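Local coordinates for protein endoglucanase EG-II (Hypocrea jecorina, PDB 3QR3) that hydrolyses internal beta-1,4-glucosidic bonds of cellulose, acting through a TIM-barrel catalytic domain of glycoside hydrolase family 5, at residues Y68-N73 and A108-G113; A123-L128 and N156-T161; Q131-Y136 and R170-T175; F144-E149 and Q163-A168; V218-D223 and G240-L245. All blocks are in the same frame, centred on the assembly; numbering follows the deposited sequence.

Overall arrangement
All five contacts belong to one eight-stranded TIM barrel. Contacts 2, 4 and 5 are buried and depend on apolar side chains. Contacts 1 and 3 lie partly at the surface, and in each a water bridges the two segments. Contacts 2 and 3 join the same two outer helices, 122-136 and 155-171, first through large rings and then through alanines. Contact 4 is nested along the chain inside contact 3 and packs helix 155-171 on the end of strand 142-145; its centre is about 7 Å from that of contact 2. Contact 5 lies across the barrel, about 31 Å from contact 3 between centres, yet E149 and H219 tie contacts 4 and 5 together.

Contact 1 of 5, residues Y68-N73 and A108-G113; sequences YLVNNN and ARWNGG
W110 points the benzo end of its indole at the turn V70-N73. Its CG stands anti to the backbone N (chi1 169°), which carries the ring away from its own hairpin and brings it edge-on to the other loop. W110 CH2 comes 3.9 Å from V70 CG2, the methyl that lies between the valine's backbone N and carbonyl carbon. The same edge meets main chain: W110 CZ2 is 3.8 Å from N72 O, and the carbonyl carbon of N72 lies in the indole plane. Replacing this tryptophan with an alanine would probably open a gap beside V70 and deprive W66 of this edge-to-face neighbour. To one side of the ring plane, past its edge, the link is polar. A water donates to N72 OD1 at 2.6 Å and accepts from N111 ND2 at 3.3 Å; N111 OD1 also bonds Q67, and N72 ND2 bonds T25. The helix before V70 closes in a Schellman motif with N71 at positive phi. Both segments lie in the connections after barrel strands 59-64 and 99-104, and each makes a type I' turn, the one from W110 to G113 being the tight two-residue turn of a small antiparallel beta-hairpin.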
# COMPACT_ATOMS: atom_id res chain seq x y z
N TYR A 68 14.66 -0.54 -7.56
CA TYR A 68 14.27 -0.04 -8.87
C TYR A 68 14.42 1.48 -8.96
O TYR A 68 14.95 2.01 -9.94
CB TYR A 68 12.82 -0.43 -9.20
CG TYR A 68 12.40 0.10 -10.54
CD1 TYR A 68 12.84 -0.51 -11.72
CD2 TYR A 68 11.61 1.23 -10.64
CE1 TYR A 68 12.49 -0.01 -12.95
CE2 TYR A 68 11.24 1.73 -11.87
CZ TYR A 68 11.69 1.11 -13.02
OH TYR A 68 11.33 1.62 -14.24
N LEU A 69 13.94 2.19 -7.94
CA LEU A 69 13.89 3.65 -7.99
C LEU A 69 15.28 4.27 -8.03
O LEU A 69 15.48 5.30 -8.66
CB LEU A 69 13.08 4.22 -6.81
CG LEU A 69 11.57 3.95 -6.88
CD1 LEU A 69 10.87 4.53 -5.67
CD2 LEU A 69 10.96 4.50 -8.17
N VAL A 70 16.24 3.64 -7.36
CA VAL A 70 17.59 4.15 -7.33
C VAL A 70 18.52 3.32 -8.23
O VAL A 70 19.73 3.46 -8.17
CB VAL A 70 18.16 4.19 -5.91
CG1 VAL A 70 17.38 5.20 -5.05
CG2 VAL A 70 18.13 2.80 -5.28
N ASN A 71 17.93 2.47 -9.06
CA ASN A 71 18.70 1.54 -9.89
C ASN A 71 19.86 0.89 -9.13
O ASN A 71 21.01 0.94 -9.57
CB ASN A 71 19.20 2.23 -11.17
CG ASN A 71 19.72 1.23 -12.22
OD1 ASN A 71 19.16 0.16 -12.40
ND2 ASN A 71 20.78 1.61 -12.92
N ASN A 72 19.54 0.27 -7.99
CA ASN A 72 20.53 -0.45 -7.19
C ASN A 72 21.63 0.38 -6.54
O ASN A 72 22.56 -0.18 -5.95
CB ASN A 72 21.14 -1.60 -8.00
CG ASN A 72 20.08 -2.60 -8.45
OD1 ASN A 72 19.43 -3.24 -7.63
ND2 ASN A 72 19.91 -2.72 -9.76
N ASN A 73 21.53 1.71 -6.62
CA ASN A 73 22.48 2.60 -5.97
C ASN A 73 21.98 3.03 -4.59
O ASN A 73 21.30 4.04 -4.46
CB ASN A 73 22.72 3.85 -6.83
CG ASN A 73 23.33 3.51 -8.18
OD1 ASN A 73 22.99 4.11 -9.19
ND2 ASN A 73 24.23 2.54 -8.20
N ALA A 108 11.18 -3.53 5.07
CA ALA A 108 12.10 -2.83 5.97
C ALA A 108 13.54 -3.27 5.75
O ALA A 108 14.39 -3.13 6.63
CB ALA A 108 11.70 -3.03 7.45
N ARG A 109 13.81 -3.77 4.55
CA ARG A 109 15.10 -4.38 4.27
C ARG A 109 15.65 -3.97 2.91
O ARG A 109 14.93 -3.54 2.02
CB ARG A 109 14.96 -5.91 4.32
CG ARG A 109 14.89 -6.48 5.73
CD ARG A 109 14.51 -7.97 5.68
NE ARG A 109 14.53 -8.61 6.99
CZ ARG A 109 13.60 -8.43 7.92
NH1 ARG A 109 12.57 -7.61 7.70
NH2 ARG A 109 13.69 -9.06 9.08
N TRP A 110 16.97 -4.11 2.77
CA TRP A 110 17.61 -4.00 1.47
C TRP A 110 18.54 -5.20 1.34
O TRP A 110 19.51 -5.32 2.09
CB TRP A 110 18.37 -2.67 1.39
CG TRP A 110 19.32 -2.49 0.22
CD1 TRP A 110 20.58 -3.02 0.08
CD2 TRP A 110 19.10 -1.67 -0.94
NE1 TRP A 110 21.15 -2.59 -1.10
CE2 TRP A 110 20.26 -1.77 -1.75
CE3 TRP A 110 18.04 -0.87 -1.39
CZ2 TRP A 110 20.39 -1.10 -2.97
CZ3 TRP A 110 18.16 -0.21 -2.60
CH2 TRP A 110 19.33 -0.33 -3.38
N ASN A 111 18.20 -6.11 0.42
CA ASN A 111 19.01 -7.32 0.21
C ASN A 111 19.35 -8.06 1.50
O ASN A 111 20.50 -8.44 1.73
CB ASN A 111 20.29 -6.99 -0.58
CG ASN A 111 19.99 -6.38 -1.94
OD1 ASN A 111 18.88 -6.51 -2.45
ND2 ASN A 111 20.97 -5.70 -2.53
N GLY A 112 18.35 -8.27 2.34
CA GLY A 112 18.55 -9.04 3.55
C GLY A 112 18.95 -8.23 4.78
O GLY A 112 18.91 -8.75 5.89
N GLY A 113 19.34 -6.98 4.58
CA GLY A 113 19.76 -6.13 5.70
C GLY A 113 18.63 -5.23 6.18
O GLY A 113 17.96 -4.59 5.37
O HOH W 1 20.53 -4.28 -5.48

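Contact 2 of 5, residues A123-L128 and N156-T161; sequences AQFTSL and NTWAAT
F125 and W158 both hold CG anti to the backbone N (chi1 -179° and 179°), and this throws each ring off its own helix toward the other. T161 has its methyl in the same position, CG2 anti to the backbone N, so that carbon faces the phenylalanine while the hydroxyl lies beside its own backbone N. The methyl makes the shorter approach: T161 CG2 is 3.8 Å from F125 CD2 and 4.2 Å from F125 CE2. One turn earlier on the same helix, the far corner of the indole arrives, with W158 CH2 at 4.1 Å from F125 CE2. Both side chains run at about a right angle to that of F125, so the phenyl is met by two separate points and not by one broad surface.

These are neighbouring helices of the TIM barrel's outer layer, 122-136 and 155-171, which belong to successive beta-alpha units with strand 142-145 between them in the chain. F125 also packs on V165, one turn beyond T161, and on M147, just past the end of that strand. F125 also meets W129 edge-to-face and the ring of W66.

The polar ends of the partners are bound elsewhere. W158 NE1 bonds the carbonyl O of P182, at the end of strand 179-182, which probably helps fix the turn of the indole. T161 OG1 bonds N122 ND2, adding a polar tie back to helix 122-136 beside the apolar touch of the methyl. T126, on the flank of F125, lays its side chain against E164 and V165.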
# COMPACT_ATOMS: atom_id res chain seq x y z
N ALA A 123 19.92 7.25 7.28
CA ALA A 123 20.17 8.29 6.28
C ALA A 123 20.05 7.77 4.85
O ALA A 123 19.64 8.50 3.94
CB ALA A 123 21.53 8.94 6.50
N GLN A 124 20.41 6.51 4.63
CA GLN A 124 20.34 5.96 3.27
C GLN A 124 18.87 5.74 2.86
O GLN A 124 18.55 5.74 1.67
CB GLN A 124 21.15 4.67 3.17
CG GLN A 124 22.67 4.89 3.11
CD GLN A 124 23.46 3.60 3.22
OE1 GLN A 124 23.13 2.72 4.02
NE2 GLN A 124 24.52 3.48 2.42
N PHE A 125 18.00 5.57 3.85
CA PHE A 125 16.57 5.36 3.62
C PHE A 125 15.83 6.69 3.56
O PHE A 125 14.96 6.88 2.71
CB PHE A 125 16.00 4.43 4.71
CG PHE A 125 14.53 4.12 4.58
CD1 PHE A 125 14.01 3.63 3.39
CD2 PHE A 125 13.68 4.27 5.67
CE1 PHE A 125 12.64 3.32 3.29
CE2 PHE A 125 12.33 3.96 5.58
CZ PHE A 125 11.81 3.49 4.38
N THR A 126 16.18 7.63 4.44
CA THR A 126 15.50 8.92 4.44
C THR A 126 15.87 9.67 3.15
O THR A 126 15.08 10.46 2.62
CB THR A 126 15.86 9.79 5.68
OG1 THR A 126 17.25 10.11 5.65
CG2 THR A 126 15.53 9.07 6.98
N SER A 127 17.08 9.43 2.66
CA SER A 127 17.51 9.99 1.38
C SER A 127 16.56 9.60 0.23
O SER A 127 16.29 10.41 -0.66
CB SER A 127 18.93 9.53 1.06
OG SER A 127 19.07 9.25 -0.31
N LEU A 128 16.07 8.37 0.26
CA LEU A 128 15.09 7.93 -0.74
C LEU A 128 13.81 8.76 -0.59
O LEU A 128 13.33 9.35 -1.54
CB LEU A 128 14.79 6.45 -0.57
CG LEU A 128 13.55 5.94 -1.32
CD1 LEU A 128 13.86 5.86 -2.81
CD2 LEU A 128 13.09 4.58 -0.77
N ASN A 156 11.23 -0.57 18.37
CA ASN A 156 11.62 0.71 18.93
C ASN A 156 12.53 1.44 17.96
O ASN A 156 12.34 2.61 17.65
CB ASN A 156 12.34 0.54 20.28
CG ASN A 156 11.48 -0.19 21.30
OD1 ASN A 156 10.49 0.36 21.79
ND2 ASN A 156 11.86 -1.42 21.62
N THR A 157 13.53 0.72 17.46
CA THR A 157 14.43 1.29 16.47
C THR A 157 13.69 1.64 15.18
O THR A 157 13.90 2.71 14.61
CB THR A 157 15.60 0.34 16.19
OG1 THR A 157 16.17 -0.05 17.45
CG2 THR A 157 16.66 1.01 15.33
N TRP A 158 12.80 0.75 14.73
CA TRP A 158 11.99 1.03 13.53
C TRP A 158 11.16 2.32 13.66
O TRP A 158 11.13 3.13 12.73
CB TRP A 158 11.10 -0.17 13.17
CG TRP A 158 10.22 0.07 11.96
CD1 TRP A 158 8.85 0.08 11.93
CD2 TRP A 158 10.65 0.35 10.62
NE1 TRP A 158 8.41 0.34 10.65
CE2 TRP A 158 9.49 0.51 9.83
CE3 TRP A 158 11.90 0.47 10.02
CZ2 TRP A 158 9.55 0.80 8.48
CZ3 TRP A 158 11.96 0.76 8.67
CH2 TRP A 158 10.79 0.91 7.91
N ALA A 159 10.49 2.52 14.79
CA ALA A 159 9.71 3.75 15.01
C ALA A 159 10.56 5.01 14.88
O ALA A 159 10.10 6.03 14.37
CB ALA A 159 9.02 3.72 16.38
N ALA A 160 11.80 4.96 15.38
CA ALA A 160 12.74 6.07 15.23
C ALA A 160 13.04 6.32 13.75
O ALA A 160 13.03 7.46 13.29
CB ALA A 160 14.03 5.79 16.00
N THR A 161 13.29 5.23 13.02
CA THR A 161 13.52 5.31 11.57
C THR A 161 12.33 5.96 10.90
O THR A 161 12.47 6.90 10.09
CB THR A 161 13.77 3.90 10.98
OG1 THR A 161 14.97 3.36 11.55
CG2 THR A 161 13.90 3.95 9.44

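Contact 3 of 5, residues Q131-Y136 and R170-T175; sequences QLASKY and RNAGAT
A133 and A172 meet methyl to methyl, their CB atoms 3.7 Å apart, and this is the tight side of the contact. A174 closes in next to it, its CB 4.0 Å from A133 CB and 3.9 Å from A133 O. With nothing larger than a methyl on any of the three, the backbones come very near each other: the CA atoms of A133 and A174 are 5.5 Å apart. The alanines have apolar neighbours, with I169 touching both A133 and A174, and the end of the F144 ring touching A174.

These are the C-terminal ends of two adjacent outer helices of the TIM barrel, where 122-136 nears its last residue and 155-171 gives way to the loop leading into strand 179-182. The second helix ends in a Schellman motif, with G173 at positive phi (105°). The turn swings the chain round so that A172 and A174, on either side of the glycine, both present their methyls to A133. An inverse gamma turn centred on A174 follows. R170 braces it: NH1 donates to A174 O at 2.8 Å along a nearly straight path (162°), the acceptor lying in the guanidinium plane. NH1 also reaches the carbonyl of Q177, so one nitrogen ties together two points of the outgoing loop.

The loose side is at S134, which is exposed. Its CB stands 4.5 Å from A172 CB; the side chains only brush, and a water bridges the rest, lying 3.0 Å from S134 OG and donating to A172 O at 2.9 Å.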
# COMPACT_ATOMS: atom_id res chain seq x y z
N GLN A 131 13.89 12.59 -1.48
CA GLN A 131 13.79 12.83 -2.91
C GLN A 131 12.37 12.68 -3.44
O GLN A 131 11.91 13.50 -4.23
CB GLN A 131 14.74 11.91 -3.69
CG GLN A 131 16.20 12.19 -3.40
CD GLN A 131 17.09 11.24 -4.16
OE1 GLN A 131 17.34 11.43 -5.35
NE2 GLN A 131 17.55 10.20 -3.49
N LEU A 132 11.69 11.62 -3.03
CA LEU A 132 10.30 11.42 -3.44
C LEU A 132 9.42 12.57 -2.95
O LEU A 132 8.58 13.07 -3.69
CB LEU A 132 9.78 10.07 -2.94
CG LEU A 132 10.43 8.87 -3.62
CD1 LEU A 132 10.05 7.57 -2.90
CD2 LEU A 132 10.01 8.84 -5.09
N ALA A 133 9.62 12.98 -1.71
CA ALA A 133 8.84 14.07 -1.14
C ALA A 133 9.08 15.37 -1.92
O ALA A 133 8.15 16.11 -2.20
CB ALA A 133 9.20 14.27 0.33
N SER A 134 10.34 15.64 -2.25
CA SER A 134 10.66 16.83 -3.04
C SER A 134 9.96 16.78 -4.40
O SER A 134 9.40 17.78 -4.86
CB SER A 134 12.17 16.96 -3.22
OG SER A 134 12.48 18.08 -4.03
N LYS A 135 9.99 15.62 -5.05
CA LYS A 135 9.34 15.47 -6.34
C LYS A 135 7.84 15.73 -6.23
O LYS A 135 7.25 16.39 -7.08
CB LYS A 135 9.57 14.08 -6.92
CG LYS A 135 8.93 13.86 -8.29
CD LYS A 135 9.38 12.53 -8.92
CE LYS A 135 8.90 12.42 -10.36
NZ LYS A 135 9.62 13.36 -11.27
N TYR A 136 7.22 15.20 -5.18
CA TYR A 136 5.77 15.20 -5.07
C TYR A 136 5.20 16.26 -4.13
O TYR A 136 4.00 16.27 -3.87
CB TYR A 136 5.29 13.80 -4.68
CG TYR A 136 5.53 12.81 -5.79
CD1 TYR A 136 4.93 12.99 -7.02
CD2 TYR A 136 6.38 11.72 -5.63
CE1 TYR A 136 5.14 12.11 -8.07
CE2 TYR A 136 6.61 10.83 -6.68
CZ TYR A 136 5.98 11.03 -7.89
OH TYR A 136 6.18 10.16 -8.95
N ARG A 170 8.36 16.01 5.43
CA ARG A 170 7.81 17.32 5.74
C ARG A 170 8.81 18.45 5.43
O ARG A 170 8.44 19.47 4.86
CB ARG A 170 7.38 17.39 7.21
CG ARG A 170 6.23 16.45 7.59
CD ARG A 170 5.00 16.62 6.70
NE ARG A 170 3.85 15.86 7.21
CZ ARG A 170 2.83 15.43 6.47
NH1 ARG A 170 2.78 15.66 5.17
NH2 ARG A 170 1.85 14.75 7.05
N ASN A 171 10.07 18.25 5.81
CA ASN A 171 11.13 19.22 5.55
C ASN A 171 11.40 19.43 4.07
O ASN A 171 11.93 20.47 3.67
CB ASN A 171 12.43 18.82 6.26
CG ASN A 171 12.38 19.04 7.77
OD1 ASN A 171 11.44 19.63 8.30
ND2 ASN A 171 13.40 18.57 8.46
N ALA A 172 11.05 18.45 3.24
CA ALA A 172 11.23 18.57 1.79
C ALA A 172 10.10 19.36 1.14
O ALA A 172 10.12 19.60 -0.06
CB ALA A 172 11.34 17.20 1.16
N GLY A 173 9.11 19.75 1.94
CA GLY A 173 8.01 20.56 1.42
C GLY A 173 6.71 19.81 1.24
O GLY A 173 5.69 20.41 0.89
N ALA A 174 6.71 18.49 1.46
CA ALA A 174 5.48 17.71 1.34
C ALA A 174 4.68 17.78 2.64
O ALA A 174 4.67 16.83 3.43
CB ALA A 174 5.78 16.25 0.95
N THR A 175 4.02 18.90 2.84
CA THR A 175 3.42 19.21 4.13
C THR A 175 1.93 18.93 4.17
O THR A 175 1.34 18.88 5.26
CB THR A 175 3.66 20.68 4.51
OG1 THR A 175 3.11 21.53 3.50
CG2 THR A 175 5.14 20.96 4.65
O HOH W 2 12.50 19.91 -1.62

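Contact 4 of 5, residues F144-E149 and Q163-A168; sequences FGIMNE and QEVVTA
Q163 O is gripped twice by T167, one helical turn on. The backbone N donates to it at 2.9 Å, as expected in a helix, and T167 OG1 donates to it at 2.9 Å as well. The two arrive from opposite faces of the carbonyl plane, the hydroxyl standing 37° above it. This commits the hydroxyl's proton to its own helix, on the flank turned away from the strand.

The side turned to the barrel is purely apolar. I146, just past strand 142-145, reaches out with its longer branch extended (chi2 -173°) and meets V165 tip to tip, I146 CD1 lying 3.7 Å from V165 CG1. V165 holds that methyl anti to its backbone N. V166 comes across at about a right angle, its CG2 4.1 Å from the same I146 CD1. One terminal methyl thus sits against two consecutive valines, while I179 of the next strand touches both I146 and V166.

From the carbonyl of I146 onward, polar bonds appear: I146 O accepts from W129 NE1, and past M147, N148 OD1 bonds R61 and E149 OE2 bonds H219; N148-E149 is the Asn-Glu pair characteristic of family 5 after the fourth barrel strand. The chemistry implies that helix 155-171 is seated by shape and burial alone in this contact, while directional bonds to other parts of the barrel hold the chain that leads to E149.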
# COMPACT_ATOMS: atom_id res chain seq x y z
N PHE A 144 2.25 8.96 1.07
CA PHE A 144 3.59 8.38 1.24
C PHE A 144 3.56 7.06 2.04
O PHE A 144 3.44 7.08 3.27
CB PHE A 144 4.55 9.39 1.87
CG PHE A 144 4.77 10.64 1.05
CD1 PHE A 144 5.76 10.68 0.08
CD2 PHE A 144 3.98 11.76 1.24
CE1 PHE A 144 5.95 11.83 -0.68
CE2 PHE A 144 4.17 12.90 0.48
CZ PHE A 144 5.16 12.94 -0.49
N GLY A 145 3.66 5.94 1.33
CA GLY A 145 3.62 4.62 1.93
C GLY A 145 5.02 4.15 2.32
O GLY A 145 5.70 3.41 1.58
N ILE A 146 5.43 4.59 3.50
CA ILE A 146 6.83 4.50 3.94
C ILE A 146 7.50 3.15 3.68
O ILE A 146 8.63 3.10 3.19
CB ILE A 146 6.94 4.89 5.43
CG1 ILE A 146 6.66 6.38 5.58
CG2 ILE A 146 8.32 4.55 5.99
CD1 ILE A 146 6.92 6.93 7.01
N MET A 147 6.81 2.06 4.00
CA MET A 147 7.40 0.74 3.88
C MET A 147 6.36 -0.36 3.92
O MET A 147 5.46 -0.36 4.74
CB MET A 147 8.45 0.51 4.98
CG MET A 147 9.15 -0.85 4.89
SD MET A 147 9.99 -1.11 3.31
CE MET A 147 11.00 0.36 3.24
N ASN A 148 6.51 -1.32 3.01
CA ASN A 148 5.63 -2.47 2.97
C ASN A 148 6.11 -3.55 3.94
O ASN A 148 7.26 -3.99 3.88
CB ASN A 148 5.58 -3.03 1.54
CG ASN A 148 4.65 -4.22 1.42
OD1 ASN A 148 3.43 -4.06 1.46
ND2 ASN A 148 5.21 -5.41 1.27
N GLU A 149 5.23 -3.95 4.85
CA GLU A 149 5.41 -5.15 5.69
C GLU A 149 6.75 -5.34 6.40
O GLU A 149 7.42 -6.36 6.19
CB GLU A 149 5.02 -6.40 4.89
CG GLU A 149 3.54 -6.39 4.54
CD GLU A 149 3.00 -7.72 4.07
OE1 GLU A 149 3.80 -8.65 3.89
OE2 GLU A 149 1.76 -7.82 3.88
N GLN A 163 10.13 7.94 12.21
CA GLN A 163 10.13 9.36 12.58
C GLN A 163 11.09 10.18 11.71
O GLN A 163 10.75 11.27 11.25
CB GLN A 163 10.48 9.53 14.07
CG GLN A 163 10.61 10.98 14.52
CD GLN A 163 9.28 11.74 14.45
OE1 GLN A 163 8.46 11.66 15.36
NE2 GLN A 163 9.08 12.50 13.37
N GLU A 164 12.29 9.66 11.49
CA GLU A 164 13.25 10.34 10.63
C GLU A 164 12.69 10.51 9.20
O GLU A 164 12.90 11.53 8.55
CB GLU A 164 14.59 9.58 10.59
CG GLU A 164 15.43 9.67 11.88
CD GLU A 164 16.90 9.34 11.62
OE1 GLU A 164 17.37 9.57 10.48
OE2 GLU A 164 17.58 8.84 12.55
N VAL A 165 11.99 9.50 8.71
CA VAL A 165 11.38 9.61 7.38
C VAL A 165 10.29 10.68 7.35
O VAL A 165 10.29 11.55 6.47
CB VAL A 165 10.83 8.26 6.90
CG1 VAL A 165 10.02 8.43 5.61
CG2 VAL A 165 11.98 7.28 6.68
N VAL A 166 9.38 10.64 8.30
CA VAL A 166 8.34 11.67 8.37
C VAL A 166 8.95 13.08 8.41
O VAL A 166 8.51 13.99 7.71
CB VAL A 166 7.40 11.47 9.57
CG1 VAL A 166 6.55 12.73 9.79
CG2 VAL A 166 6.50 10.25 9.34
N THR A 167 10.00 13.25 9.21
CA THR A 167 10.66 14.54 9.28
C THR A 167 11.23 14.94 7.93
O THR A 167 11.11 16.09 7.50
CB THR A 167 11.76 14.55 10.35
OG1 THR A 167 11.20 14.14 11.60
CG2 THR A 167 12.38 15.95 10.49
N ALA A 168 11.84 13.98 7.24
CA ALA A 168 12.43 14.26 5.93
C ALA A 168 11.36 14.66 4.92
O ALA A 168 11.56 15.57 4.11
CB ALA A 168 13.22 13.08 5.43

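Contact 5 of 5, residues V218-D223 and G240-L245; sequences VHKYLD and GAFSPL
V218 opens the segment by turning its side chain to the helix, where V218 CG2 lies 4.3 Å from L245 CD2, an easy apolar touch. H219 points away from the helix, probably toward the active-site end of the barrel, as in family 5 relatives. K220 faces the helix again and carries the closest approach: its CB is 3.7 Å from F242 CZ, and its CG packs near CE2 of that ring. The lysine chain starts with CG anti to the backbone N (chi1 -159°), then bends at chi2 and again at chi4. On the way K220 CE passes A241 CB at 4.3 Å, but the ammonium curls back from the helix. There K220 NZ bonds N237 OD1 and weakly Y221 O, at 3.4 Å, while a bound sulfate, probably from the crystallisation liquor, lies about 3 Å from the nearest atom of the side chain. From Y221 to D223 the chain leaves the helix, Y221 OH bonding E260.

Strand 214-219, helix 238-251 and strand 256-261 form one beta-alpha-beta unit of the TIM barrel. The helix has a wide pi-type turn at 240-242 and a kink at P244. F242 lies between it and the sheet, touching K220, L258 of the next strand and Q276 of helix 267-281, while L245 extends the packing to Y287 of strand 287-296.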
# COMPACT_ATOMS: atom_id res chain seq x y z
N VAL A 218 -2.21 -0.64 8.07
CA VAL A 218 -2.24 -2.08 8.38
C VAL A 218 -2.62 -2.94 7.17
O VAL A 218 -3.19 -2.44 6.21
CB VAL A 218 -3.20 -2.40 9.54
CG1 VAL A 218 -2.67 -1.80 10.86
CG2 VAL A 218 -4.60 -1.92 9.24
N HIS A 219 -2.29 -4.23 7.26
CA HIS A 219 -2.65 -5.24 6.28
C HIS A 219 -3.41 -6.35 6.99
O HIS A 219 -3.20 -6.59 8.17
CB HIS A 219 -1.38 -5.85 5.68
CG HIS A 219 -0.64 -4.94 4.76
ND1 HIS A 219 0.35 -5.39 3.91
CD2 HIS A 219 -0.76 -3.61 4.52
CE1 HIS A 219 0.82 -4.37 3.21
NE2 HIS A 219 0.16 -3.28 3.56
N LYS A 220 -4.28 -7.05 6.27
CA LYS A 220 -4.92 -8.23 6.85
C LYS A 220 -5.52 -9.09 5.76
O LYS A 220 -6.28 -8.61 4.91
CB LYS A 220 -6.01 -7.84 7.86
CG LYS A 220 -6.35 -8.95 8.86
CD LYS A 220 -5.13 -9.36 9.69
CE LYS A 220 -5.45 -10.50 10.65
NZ LYS A 220 -5.83 -11.77 9.94
N TYR A 221 -5.17 -10.38 5.78
CA TYR A 221 -5.74 -11.34 4.85
C TYR A 221 -6.77 -12.23 5.55
O TYR A 221 -6.95 -12.15 6.77
CB TYR A 221 -4.64 -12.15 4.14
CG TYR A 221 -3.92 -11.27 3.15
CD1 TYR A 221 -4.49 -10.98 1.92
CD2 TYR A 221 -2.72 -10.66 3.48
CE1 TYR A 221 -3.86 -10.14 1.02
CE2 TYR A 221 -2.08 -9.82 2.59
CZ TYR A 221 -2.66 -9.57 1.36
OH TYR A 221 -2.04 -8.73 0.47
N LEU A 222 -7.46 -13.04 4.76
CA LEU A 222 -8.64 -13.72 5.28
C LEU A 222 -8.50 -15.23 5.25
O LEU A 222 -9.42 -15.94 5.64
CB LEU A 222 -9.90 -13.28 4.51
CG LEU A 222 -10.44 -11.87 4.82
CD1 LEU A 222 -9.49 -10.76 4.35
CD2 LEU A 222 -11.82 -11.68 4.20
N ASP A 223 -7.35 -15.72 4.81
CA ASP A 223 -7.12 -17.16 4.81
C ASP A 223 -6.59 -17.64 6.16
O ASP A 223 -6.29 -16.84 7.04
CB ASP A 223 -6.23 -17.60 3.63
CG ASP A 223 -4.89 -16.89 3.59
OD1 ASP A 223 -4.70 -15.90 4.34
OD2 ASP A 223 -4.01 -17.32 2.80
N GLY A 240 -11.06 -10.66 15.77
CA GLY A 240 -9.64 -10.82 16.00
C GLY A 240 -8.78 -9.60 15.70
O GLY A 240 -7.68 -9.48 16.23
N ALA A 241 -9.26 -8.70 14.86
CA ALA A 241 -8.43 -7.57 14.48
C ALA A 241 -9.15 -6.22 14.47
O ALA A 241 -8.75 -5.29 15.17
CB ALA A 241 -7.78 -7.83 13.13
N PHE A 242 -10.20 -6.10 13.67
CA PHE A 242 -10.71 -4.76 13.38
C PHE A 242 -11.60 -4.14 14.46
O PHE A 242 -11.70 -2.93 14.55
CB PHE A 242 -11.37 -4.73 12.00
CG PHE A 242 -10.40 -4.96 10.87
CD1 PHE A 242 -9.38 -4.04 10.63
CD2 PHE A 242 -10.49 -6.09 10.07
CE1 PHE A 242 -8.47 -4.24 9.60
CE2 PHE A 242 -9.58 -6.30 9.02
CZ PHE A 242 -8.57 -5.37 8.79
N SER A 243 -12.25 -4.97 15.28
CA SER A 243 -13.02 -4.43 16.41
C SER A 243 -12.09 -3.84 17.48
O SER A 243 -12.21 -2.66 17.83
CB SER A 243 -13.99 -5.47 17.00
OG SER A 243 -14.71 -4.92 18.10
N PRO A 244 -11.14 -4.65 18.00
CA PRO A 244 -10.18 -4.11 18.98
C PRO A 244 -9.41 -2.92 18.42
O PRO A 244 -9.11 -1.98 19.16
CB PRO A 244 -9.21 -5.27 19.20
CG PRO A 244 -9.93 -6.49 18.77
CD PRO A 244 -10.94 -6.08 17.74
N LEU A 245 -9.08 -2.95 17.13
CA LEU A 245 -8.34 -1.83 16.56
C LEU A 245 -9.20 -0.57 16.50
O LEU A 245 -8.75 0.52 16.84
CB LEU A 245 -7.80 -2.18 15.16
CG LEU A 245 -6.97 -1.11 14.46
CD1 LEU A 245 -5.85 -0.58 15.37
CD2 LEU A 245 -6.39 -1.66 13.17